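Local coordinates for protein WlaRA, TDP-fucose-3,4-ketoisomerase (Campylobacter jejuni subsp. jejuni 81116, PDB 5TPV) that belongs to the WxcM-like family of the cupin clan and holds thymidine-5'-diphosphate in pockets of its beta-rich chain, at residues I69-G72 with K73-Q76. Numbering follows the deposited sequence.
Sequences IDDG and KTKQ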
# COMPACT_ATOMS: atom_id res chain seq x y z
N ILE B 69 -0.61 1.80 21.49
CA ILE B 69 -2.02 2.08 21.28
C ILE B 69 -2.74 2.19 22.65
O ILE B 69 -2.33 1.54 23.62
CB ILE B 69 -2.77 1.03 20.45
CG1 ILE B 69 -2.56 -0.38 21.00
CG2 ILE B 69 -2.35 1.07 19.00
CD1 ILE B 69 -3.30 -1.43 20.22
N ASP B 70 -3.81 2.97 22.67
CA ASP B 70 -4.45 3.41 23.92
C ASP B 70 -5.92 3.57 23.72
O ASP B 70 -6.37 4.28 22.80
CB ASP B 70 -3.83 4.75 24.37
CG ASP B 70 -4.26 5.16 25.79
OD1 ASP B 70 -3.34 5.32 26.61
OD2 ASP B 70 -5.47 5.26 26.09
N ASP B 71 -6.70 2.83 24.51
CA ASP B 71 -8.18 2.93 24.44
C ASP B 71 -8.80 3.96 25.41
O ASP B 71 -10.01 4.00 25.51
CB ASP B 71 -8.88 1.55 24.54
CG ASP B 71 -8.79 0.90 25.93
OD1 ASP B 71 -9.44 -0.17 26.12
OD2 ASP B 71 -8.07 1.41 26.83
N GLY B 72 -7.99 4.85 26.00
CA GLY B 72 -8.48 5.79 27.01
C GLY B 72 -8.42 5.24 28.43
O GLY B 72 -8.48 5.99 29.37
N LYS B 73 -8.31 3.93 28.59
CA LYS B 73 -8.23 3.29 29.88
C LYS B 73 -6.99 2.42 30.04
O LYS B 73 -6.52 2.25 31.15
CB LYS B 73 -9.49 2.44 30.08
CG LYS B 73 -10.83 3.19 30.12
CD LYS B 73 -11.03 3.96 31.44
CE LYS B 73 -12.39 4.67 31.58
NZ LYS B 73 -13.58 3.77 31.56
N THR B 74 -6.51 1.84 28.94
CA THR B 74 -5.33 0.97 28.94
C THR B 74 -4.50 1.25 27.71
O THR B 74 -4.96 1.83 26.73
CB THR B 74 -5.76 -0.50 28.79
OG1 THR B 74 -6.52 -0.62 27.58
CG2 THR B 74 -6.64 -0.94 29.97
N LYS B 75 -3.26 0.83 27.78
CA LYS B 75 -2.38 0.98 26.67
C LYS B 75 -1.57 -0.29 26.44
O LYS B 75 -1.40 -1.13 27.34
CB LYS B 75 -1.47 2.19 26.94
CG LYS B 75 -0.45 1.96 28.03
CD LYS B 75 0.35 3.24 28.30
CE LYS B 75 1.71 2.92 28.93
NZ LYS B 75 2.08 3.84 30.04
N GLN B 76 -1.04 -0.41 25.24
CA GLN B 76 -0.42 -1.63 24.79
C GLN B 76 0.69 -1.22 23.80
O GLN B 76 0.46 -0.35 22.97
CB GLN B 76 -1.52 -2.52 24.15
CG GLN B 76 -1.03 -3.85 23.58
CD GLN B 76 -0.35 -4.72 24.62
OE1 GLN B 76 0.80 -4.52 24.92
NE2 GLN B 76 -1.06 -5.66 25.19
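Ile69 and Gln76 form an antiparallel hydrogen-bonded pair, evidenced by Ile69 N to Gln76 O at 2.8 Å and Gln76 N to Ile69 O, also at 2.8 Å. The two segments run in nearly opposite directions, 171° apart. Asp70 and Lys75 follow as the non-hydrogen-bonded pair, and Asp71 N then donates to Thr74 O (3.0 Å), closing the loop through Gly72 and Lys73. At the backbone angles of Gly72 a CB would press against Asp71 O.

Among the side chains, the Asp71 carboxylate organises the turn. Its CG sits between the backbone N and the carbonyl carbon (chi1 70°), turning OD2 to the N-H groups of Lys73 and Thr74. Three donors converge on that oxygen: Thr74 N at 2.7 Å from Asp71 OD2, nearly along the C-O axis; Thr74 OG1, likewise 2.7 Å from Asp71 OD2 but 50° out of the carboxylate plane; and Lys73 N, 3.1 Å from Asp71 OD2, from the opposite face. The other oxygen, OD1, accepts from Met1 N.

Asp70 OD2 receives Gly72 N at 2.6 Å, an Asx turn, and is also hydrogen-bonded to Tyr123 OH, which ties the turn to helix 123-136. On the Ile69 face, Ile69 CG1 lies alongside Gln76 CB (3.9 Å), near Met1.

Together these bonds define a beta hairpin joining strands 65-70 and 75-80, the latter an outermost strand of its sheet in this cupin-clan chain.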